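Local structure of AlkZ (Streptomyces sahachiroi, 5UUJ) at residues Leu131-Glu140 with Arg181-Ser192; Cys278-Gly286 with Ala353-Val361. The protein belongs to the AlkZ-like family of DNA glycosylases, a family of the helix-turn-helix clan. All coordinates share one frame; numbering follows the deposited sequence.

Contact 1. Residues Leu131-Glu140 with Arg181-Ser192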
loop_
_atom_site.group_PDB
_atom_site.type_symbol
_atom_site.label_atom_id
_atom_site.label_comp_id
_atom_site.label_asym_id
_atom_site.label_seq_id
_atom_site.Cartn_x
_atom_site.Cartn_y
_atom_site.Cartn_z
ATOM N N LEU A 131 -6.807 -9.570 23.361
ATOM C CA LEU A 131 -5.624 -9.843 22.547
ATOM C C LEU A 131 -4.314 -9.356 23.172
ATOM O O LEU A 131 -3.244 -9.553 22.600
ATOM C CB LEU A 131 -5.787 -9.208 21.165
ATOM C CG LEU A 131 -6.909 -9.758 20.283
ATOM C CD1 LEU A 131 -6.863 -9.089 18.922
ATOM C CD2 LEU A 131 -6.825 -11.272 20.136
ATOM N N ASP A 132 -4.392 -8.727 24.338
ATOM C CA ASP A 132 -3.194 -8.234 25.006
ATOM C C ASP A 132 -2.284 -9.404 25.378
ATOM O O ASP A 132 -2.549 -10.123 26.341
ATOM C CB ASP A 132 -3.563 -7.426 26.252
ATOM C CG ASP A 132 -2.377 -6.686 26.845
ATOM O OD1 ASP A 132 -2.601 -5.697 27.573
ATOM O OD2 ASP A 132 -1.223 -7.083 26.586
ATOM N N GLY A 133 -1.216 -9.586 24.607
ATOM C CA GLY A 133 -0.254 -10.644 24.864
ATOM C C GLY A 133 -0.819 -12.015 24.548
ATOM O O GLY A 133 -0.355 -13.028 25.079
ATOM N N VAL A 134 -1.824 -12.037 23.677
ATOM C CA VAL A 134 -2.535 -13.260 23.320
ATOM C C VAL A 134 -2.740 -13.332 21.809
ATOM O O VAL A 134 -3.054 -12.329 21.167
ATOM C CB VAL A 134 -3.903 -13.338 24.027
ATOM C CG1 VAL A 134 -4.622 -14.633 23.675
ATOM C CG2 VAL A 134 -3.728 -13.222 25.533
ATOM N N VAL A 135 -2.566 -14.528 21.254
ATOM C CA VAL A 135 -2.712 -14.760 19.822
ATOM C C VAL A 135 -3.888 -15.702 19.561
ATOM O O VAL A 135 -3.911 -16.824 20.063
ATOM C CB VAL A 135 -1.420 -15.356 19.223
ATOM C CG1 VAL A 135 -1.567 -15.576 17.725
ATOM C CG2 VAL A 135 -0.238 -14.443 19.506
ATOM N N LEU A 136 -4.857 -15.239 18.773
ATOM C CA LEU A 136 -6.075 -16.004 18.509
ATOM C C LEU A 136 -6.452 -15.990 17.036
ATOM O O LEU A 136 -6.247 -14.995 16.340
ATOM C CB LEU A 136 -7.248 -15.449 19.323
ATOM C CG LEU A 136 -7.131 -15.433 20.846
ATOM C CD1 LEU A 136 -8.335 -14.722 21.445
ATOM C CD2 LEU A 136 -7.012 -16.839 21.400
ATOM N N THR A 137 -7.019 -17.097 16.569
ATOM C CA THR A 137 -7.624 -17.136 15.244
ATOM C C THR A 137 -8.890 -16.285 15.258
ATOM O O THR A 137 -9.315 -15.816 16.315
ATOM C CB THR A 137 -7.975 -18.574 14.813
ATOM O OG1 THR A 137 -8.987 -19.102 15.679
ATOM C CG2 THR A 137 -6.749 -19.471 14.869
ATOM N N ARG A 138 -9.487 -16.079 14.089
ATOM C CA ARG A 138 -10.745 -15.347 14.003
ATOM C C ARG A 138 -11.815 -16.030 14.846
ATOM O O ARG A 138 -12.473 -15.393 15.668
ATOM C CB ARG A 138 -11.209 -15.239 12.551
ATOM C CG ARG A 138 -12.609 -14.658 12.381
ATOM C CD ARG A 138 -13.020 -14.630 10.917
ATOM N NE ARG A 138 -12.957 -15.963 10.314
ATOM C CZ ARG A 138 -13.969 -16.826 10.265
ATOM N NH1 ARG A 138 -15.155 -16.514 10.775
ATOM N NH2 ARG A 138 -13.795 -18.011 9.696
ATOM N N ASP A 139 -11.980 -17.332 14.637
ATOM C CA ASP A 139 -13.004 -18.096 15.337
ATOM C C ASP A 139 -12.780 -18.091 16.844
ATOM O O ASP A 139 -13.730 -17.989 17.618
ATOM C CB ASP A 139 -13.038 -19.535 14.820
ATOM C CG ASP A 139 -13.534 -19.628 13.388
ATOM O OD1 ASP A 139 -14.439 -18.849 13.015
ATOM O OD2 ASP A 139 -13.020 -20.484 12.636
ATOM N N GLU A 140 -11.523 -18.201 17.259
ATOM C CA GLU A 140 -11.192 -18.177 18.678
ATOM C C GLU A 140 -11.529 -16.821 19.293
ATOM O O GLU A 140 -12.052 -16.753 20.406
ATOM C CB GLU A 140 -9.713 -18.503 18.889
ATOM C CG GLU A 140 -9.383 -19.977 18.718
ATOM C CD GLU A 140 -7.905 -20.275 18.889
ATOM O OE1 GLU A 140 -7.087 -19.335 18.793
ATOM O OE2 GLU A 140 -7.560 -21.453 19.123
ATOM N N ARG A 181 -0.631 -19.472 12.484
ATOM C CA ARG A 181 -0.642 -20.796 13.091
ATOM C C ARG A 181 -0.883 -21.808 11.980
ATOM O O ARG A 181 -2.022 -22.041 11.577
ATOM C CB ARG A 181 -1.715 -20.899 14.173
ATOM C CG ARG A 181 -1.617 -22.155 15.021
ATOM C CD ARG A 181 -2.829 -22.297 15.922
ATOM N NE ARG A 181 -3.028 -21.120 16.764
ATOM C CZ ARG A 181 -4.160 -20.835 17.401
ATOM N NH1 ARG A 181 -5.213 -21.638 17.291
ATOM N NH2 ARG A 181 -4.245 -19.741 18.145
ATOM N N GLY A 182 0.197 -22.395 11.477
ATOM C CA GLY A 182 0.119 -23.213 10.285
ATOM C C GLY A 182 -0.339 -22.360 9.118
ATOM O O GLY A 182 0.346 -21.412 8.728
ATOM N N ASN A 183 -1.509 -22.685 8.576
ATOM C CA ASN A 183 -2.072 -21.945 7.449
ATOM C C ASN A 183 -3.136 -20.937 7.876
ATOM O O ASN A 183 -3.590 -20.127 7.068
ATOM C CB ASN A 183 -2.667 -22.921 6.435
ATOM C CG ASN A 183 -1.615 -23.807 5.795
ATOM O OD1 ASN A 183 -0.450 -23.420 5.670
ATOM N ND2 ASN A 183 -2.019 -25.003 5.388
ATOM N N LYS A 184 -3.527 -20.987 9.145
ATOM C CA LYS A 184 -4.547 -20.083 9.665
ATOM C C LYS A 184 -3.965 -18.727 10.060
ATOM O O LYS A 184 -2.832 -18.636 10.535
ATOM C CB LYS A 184 -5.253 -20.716 10.867
ATOM C CG LYS A 184 -6.173 -21.873 10.504
ATOM C CD LYS A 184 -6.774 -22.524 11.738
ATOM C CE LYS A 184 -7.750 -23.629 11.366
ATOM N NZ LYS A 184 -8.271 -24.342 12.566
ATOM N N ILE A 185 -4.753 -17.678 9.851
ATOM C CA ILE A 185 -4.390 -16.333 10.277
ATOM C C ILE A 185 -4.758 -16.134 11.743
ATOM O O ILE A 185 -5.775 -16.649 12.208
ATOM C CB ILE A 185 -5.090 -15.266 9.411
ATOM C CG1 ILE A 185 -4.515 -15.286 7.996
ATOM C CG2 ILE A 185 -4.925 -13.869 10.011
ATOM C CD1 ILE A 185 -5.338 -14.510 6.990
ATOM N N THR A 186 -3.920 -15.390 12.460
ATOM C CA THR A 186 -4.167 -15.065 13.861
ATOM C C THR A 186 -4.202 -13.558 14.062
ATOM O O THR A 186 -3.698 -12.802 13.231
ATOM C CB THR A 186 -3.088 -15.649 14.787
ATOM O OG1 THR A 186 -1.828 -15.024 14.511
ATOM C CG2 THR A 186 -2.968 -17.154 14.601
ATOM N N PHE A 187 -4.791 -13.137 15.177
ATOM C CA PHE A 187 -4.869 -11.727 15.538
ATOM C C PHE A 187 -4.226 -11.500 16.900
ATOM O O PHE A 187 -4.235 -12.388 17.752
ATOM C CB PHE A 187 -6.323 -11.252 15.570
ATOM C CG PHE A 187 -7.018 -11.327 14.242
ATOM C CD1 PHE A 187 -6.913 -10.290 13.333
ATOM C CD2 PHE A 187 -7.780 -12.432 13.904
ATOM C CE1 PHE A 187 -7.553 -10.352 12.113
ATOM C CE2 PHE A 187 -8.421 -12.499 12.683
ATOM C CZ PHE A 187 -8.305 -11.456 11.786
ATOM N N THR A 188 -3.673 -10.307 17.106
ATOM C CA THR A 188 -3.127 -9.947 18.407
ATOM C C THR A 188 -3.073 -8.427 18.575
ATOM O O THR A 188 -3.347 -7.679 17.635
ATOM C CB THR A 188 -1.716 -10.554 18.614
ATOM O OG1 THR A 188 -1.372 -10.509 20.003
ATOM C CG2 THR A 188 -0.660 -9.814 17.792
ATOM N N LEU A 189 -2.739 -7.985 19.784
ATOM C CA LEU A 189 -2.641 -6.561 20.096
ATOM C C LEU A 189 -1.283 -6.008 19.651
ATOM O O LEU A 189 -0.243 -6.534 20.057
ATOM C CB LEU A 189 -2.835 -6.336 21.597
ATOM C CG LEU A 189 -2.905 -4.885 22.073
ATOM C CD1 LEU A 189 -4.226 -4.250 21.659
ATOM C CD2 LEU A 189 -2.721 -4.815 23.577
ATOM N N PRO A 190 -1.283 -4.954 18.811
ATOM C CA PRO A 190 -0.023 -4.347 18.360
ATOM C C PRO A 190 0.911 -3.952 19.508
ATOM O O PRO A 190 2.124 -4.159 19.419
ATOM C CB PRO A 190 -0.494 -3.108 17.592
ATOM C CG PRO A 190 -1.841 -3.487 17.079
ATOM C CD PRO A 190 -2.450 -4.352 18.137
ATOM N N ALA A 191 0.344 -3.406 20.578
ATOM C CA ALA A 191 1.139 -2.958 21.717
ATOM C C ALA A 191 1.923 -4.105 22.358
ATOM O O ALA A 191 3.093 -3.944 22.690
ATOM C CB ALA A 191 0.241 -2.295 22.751
ATOM N N SER A 192 1.288 -5.261 22.524
ATOM C CA SER A 192 1.940 -6.384 23.193
ATOM C C SER A 192 2.924 -7.106 22.271
ATOM O O SER A 192 3.923 -7.654 22.734
ATOM C CB SER A 192 0.898 -7.378 23.726
ATOM O OG SER A 192 0.229 -8.054 22.675
HETATM O O HOH W 1 -9.156 -21.940 14.943
#
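L136 and F187 face each other as an antiparallel hydrogen-bonded pair: F187 N reaches L136 O at 2.6 Å, and L136 N returns a nearly straight bond (169°) to F187 O. Further along, L131 O takes V134 N, closing a type II turn, and L189 N, the two from opposite faces of its carbonyl plane. Side-chain hydroxyls hold the same turn. With chi1 at -164° the T188 hydroxyl is turned away from its own N and donates to V134 O at 2.7 Å from above the carbonyl plane; S192 OG donates to L189 O and receives a weak bond from G133 N.

At the other end the charges gather. The R181 guanidinium meets the E140 carboxylate end-on, NH2 to OE1 at 2.9 Å and NH1 to OE2 at 3.0 Å, with the two planes 48° apart. E140 OE1 also accepts T137 N, while E140 N bonds to T137 OG1 in a capping box; the E140 carboxylate thus serves both the start of helix 138-146 and R181 of the 181-184 turn. T137 CG2 lies over one guanidinium face, 3.5 Å above its plane and displaced toward its rim.

Among the apolar contacts, L131 CD1 rests 4.0 Å from F187 CB, and R138 CA and CB meet the F187 ring at CE2. L189 CD2 touches D132 at CA and the carboxylate carbon CG, the side chains crossing at a slant.

Strand 186-188 is the middle of a small antiparallel sheet, between 136-137 and 176-177. W162 and W77 pack on F187, and helix 117-130 receives L136 through I130 and L189 through A128.

Contact 2. Residues Cys278-Gly286 with Ala353-Val361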
loop_
_atom_site.group_PDB
_atom_site.type_symbol
_atom_site.label_atom_id
_atom_site.label_comp_id
_atom_site.label_asym_id
_atom_site.label_seq_id
_atom_site.Cartn_x
_atom_site.Cartn_y
_atom_site.Cartn_z
ATOM N N CYS A 278 12.818 10.096 -17.522
ATOM C CA CYS A 278 12.804 8.649 -17.364
ATOM C C CYS A 278 13.014 7.918 -18.691
ATOM O O CYS A 278 12.385 8.250 -19.699
ATOM C CB CYS A 278 11.480 8.206 -16.732
ATOM S SG CYS A 278 11.411 6.463 -16.237
ATOM N N THR A 279 13.913 6.935 -18.676
ATOM C CA THR A 279 14.103 6.019 -19.798
ATOM C C THR A 279 14.236 4.585 -19.290
ATOM O O THR A 279 14.665 4.362 -18.159
ATOM C CB THR A 279 15.357 6.362 -20.628
ATOM O OG1 THR A 279 16.518 6.313 -19.789
ATOM C CG2 THR A 279 15.240 7.744 -21.249
ATOM N N GLY A 280 13.864 3.620 -20.126
ATOM C CA GLY A 280 14.114 2.217 -19.839
ATOM C C GLY A 280 12.871 1.402 -19.536
ATOM O O GLY A 280 11.767 1.936 -19.442
ATOM N N ILE A 281 13.072 0.098 -19.377
ATOM C CA ILE A 281 11.986 -0.839 -19.112
ATOM C C ILE A 281 12.045 -1.341 -17.675
ATOM O O ILE A 281 13.123 -1.569 -17.126
ATOM C CB ILE A 281 12.039 -2.052 -20.067
ATOM C CG1 ILE A 281 12.062 -1.593 -21.526
ATOM C CG2 ILE A 281 10.860 -2.992 -19.821
ATOM C CD1 ILE A 281 10.856 -0.787 -21.946
ATOM N N ARG A 282 10.873 -1.517 -17.079
ATOM C CA ARG A 282 10.764 -2.095 -15.750
ATOM C C ARG A 282 9.558 -3.035 -15.714
ATOM O O ARG A 282 8.478 -2.688 -16.194
ATOM C CB ARG A 282 10.641 -0.990 -14.697
ATOM C CG ARG A 282 10.860 -1.446 -13.269
ATOM C CD ARG A 282 12.320 -1.765 -12.968
ATOM N NE ARG A 282 12.410 -2.800 -11.937
ATOM C CZ ARG A 282 13.270 -2.807 -10.921
ATOM N NH1 ARG A 282 14.157 -1.833 -10.759
ATOM N NH2 ARG A 282 13.239 -3.807 -10.054
ATOM N N LEU A 283 9.759 -4.234 -15.175
ATOM C CA LEU A 283 8.678 -5.197 -15.000
ATOM C C LEU A 283 8.285 -5.267 -13.533
ATOM O O LEU A 283 9.045 -5.761 -12.700
ATOM C CB LEU A 283 9.083 -6.588 -15.500
ATOM C CG LEU A 283 9.314 -6.758 -17.004
ATOM C CD1 LEU A 283 9.633 -8.209 -17.324
ATOM C CD2 LEU A 283 8.115 -6.292 -17.806
ATOM N N LEU A 284 7.093 -4.768 -13.230
ATOM C CA LEU A 284 6.596 -4.730 -11.863
ATOM C C LEU A 284 5.542 -5.806 -11.646
ATOM O O LEU A 284 4.758 -6.107 -12.546
ATOM C CB LEU A 284 6.013 -3.350 -11.550
ATOM C CG LEU A 284 6.928 -2.159 -11.851
ATOM C CD1 LEU A 284 6.202 -0.850 -11.585
ATOM C CD2 LEU A 284 8.210 -2.233 -11.039
ATOM N N GLY A 285 5.528 -6.385 -10.450
ATOM C CA GLY A 285 4.532 -7.379 -10.097
ATOM C C GLY A 285 3.150 -6.764 -9.988
ATOM O O GLY A 285 2.981 -5.560 -10.176
ATOM N N GLY A 286 2.155 -7.591 -9.688
ATOM C CA GLY A 286 0.798 -7.108 -9.533
ATOM C C GLY A 286 0.662 -6.205 -8.323
ATOM O O GLY A 286 1.496 -6.244 -7.424
ATOM N N ALA A 353 16.317 -5.949 -23.510
ATOM C CA ALA A 353 15.991 -5.227 -22.286
ATOM C C ALA A 353 14.926 -5.982 -21.500
ATOM O O ALA A 353 14.990 -6.068 -20.274
ATOM C CB ALA A 353 15.518 -3.819 -22.607
ATOM N N VAL A 354 13.948 -6.532 -22.212
ATOM C CA VAL A 354 12.892 -7.317 -21.585
ATOM C C VAL A 354 13.471 -8.579 -20.949
ATOM O O VAL A 354 13.116 -8.939 -19.825
ATOM C CB VAL A 354 11.801 -7.699 -22.607
ATOM C CG1 VAL A 354 10.740 -8.602 -21.971
ATOM C CG2 VAL A 354 11.157 -6.446 -23.176
ATOM N N GLU A 355 14.365 -9.244 -21.672
ATOM C CA GLU A 355 14.982 -10.472 -21.184
ATOM C C GLU A 355 15.816 -10.221 -19.930
ATOM O O GLU A 355 15.899 -11.079 -19.052
ATOM C CB GLU A 355 15.846 -11.105 -22.281
ATOM C CG GLU A 355 15.029 -11.858 -23.326
ATOM C CD GLU A 355 15.867 -12.406 -24.464
ATOM O OE1 GLU A 355 15.311 -13.160 -25.291
ATOM O OE2 GLU A 355 17.073 -12.085 -24.537
ATOM N N LYS A 356 16.427 -9.045 -19.840
ATOM C CA LYS A 356 17.207 -8.697 -18.660
ATOM C C LYS A 356 16.285 -8.524 -17.454
ATOM O O LYS A 356 16.606 -8.956 -16.347
ATOM C CB LYS A 356 18.019 -7.425 -18.904
ATOM C CG LYS A 356 18.963 -7.055 -17.768
ATOM C CD LYS A 356 19.841 -8.233 -17.358
ATOM C CE LYS A 356 20.988 -7.800 -16.457
ATOM N NZ LYS A 356 21.984 -6.965 -17.181
ATOM N N GLU A 357 15.138 -7.895 -17.676
ATOM C CA GLU A 357 14.142 -7.753 -16.623
ATOM C C GLU A 357 13.590 -9.117 -16.216
ATOM O O GLU A 357 13.358 -9.369 -15.036
ATOM C CB GLU A 357 13.007 -6.831 -17.070
ATOM C CG GLU A 357 13.300 -5.353 -16.871
ATOM C CD GLU A 357 13.445 -4.985 -15.406
ATOM O OE1 GLU A 357 12.414 -4.867 -14.707
ATOM O OE2 GLU A 357 14.596 -4.821 -14.951
ATOM N N ALA A 358 13.392 -9.998 -17.192
ATOM C CA ALA A 358 12.886 -11.340 -16.910
ATOM C C ALA A 358 13.832 -12.092 -15.974
ATOM O O ALA A 358 13.388 -12.836 -15.103
ATOM C CB ALA A 358 12.689 -12.122 -18.206
ATOM N N ALA A 359 15.133 -11.887 -16.154
ATOM C CA ALA A 359 16.134 -12.532 -15.310
ATOM C C ALA A 359 16.065 -12.001 -13.883
ATOM O O ALA A 359 16.295 -12.736 -12.922
ATOM C CB ALA A 359 17.519 -12.321 -15.883
ATOM N N HIS A 360 15.754 -10.714 -13.758
ATOM C CA HIS A 360 15.581 -10.082 -12.457
ATOM C C HIS A 360 14.321 -10.624 -11.778
ATOM O O HIS A 360 14.327 -10.923 -10.583
ATOM C CB HIS A 360 15.503 -8.563 -12.618
ATOM C CG HIS A 360 15.537 -7.809 -11.324
ATOM N ND1 HIS A 360 16.650 -7.766 -10.518
ATOM C CD2 HIS A 360 14.591 -7.055 -10.711
ATOM C CE1 HIS A 360 16.392 -7.020 -9.454
ATOM N NE2 HIS A 360 15.152 -6.579 -9.550
ATOM N N VAL A 361 13.249 -10.762 -12.553
ATOM C CA VAL A 361 11.998 -11.316 -12.053
ATOM C C VAL A 361 12.174 -12.787 -11.685
ATOM O O VAL A 361 11.597 -13.263 -10.708
ATOM C CB VAL A 361 10.862 -11.170 -13.092
ATOM C CG1 VAL A 361 9.612 -11.940 -12.666
ATOM C CG2 VAL A 361 10.523 -9.702 -13.299
HETATM O O HOH W 2 11.805 -5.659 -12.359
#
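E357 OE1 is gripped by three groups. L283 N donates to it at 2.8 Å, arriving on the anti side of the carboxylate, and a water donates at 2.6 Å. More loosely, it feels the charge of R282, whose NE lies 3.5 Å away; the R282 guanidinium and E357 carboxylate planes are 67° apart. The same water accepts from R282 NE and donates to L283 O, so it ties arginine, strand and helix together. E357 folds back at chi2 (-65°), which brings its carboxylate to the strand backbone; its other oxygen, OE2, pairs with R25. R282 NH1 pairs with E23, and H360 NE2 bonds to L54 O, so these buried polar ends have partners.

Beside this cluster the packing is apolar. The L283 and E357 side chains run antiparallel alongside each other, L283 CD1 3.7 Å from E357 CB, while L283 CB touches V361 CG2. I281 CG1 meets A353 CB at 4.3 Å.

Strand 281-284, an outermost strand of the mixed sheet, runs at 34° to helix 353-361 with axes 8.2 Å apart. Strand 320-323 pairs with it, L338 of strand 337-342 packs against L283, A358 and V361, and M17 of helix 9-19 meets R282.

The two contacts lie in series along the chain, their centres about 38 Å apart and their nearest atoms about 18 Å apart, and they share no helix or strand. Contact 1 is partly buried and joins a short strand and the turn before it to strand 186-188 and the residues after it by backbone and hydroxyl bonds, with a carboxylate-guanidinium pair and a capping box at the end where helix 138-146 begins. Contact 2 is buried and sets a helix against a strand; there water and charges from other parts of the chain complete the polar cluster. Both use a glutamate oxygen to accept a backbone N-H, at a helix start in contact 1 and across to a strand in contact 2.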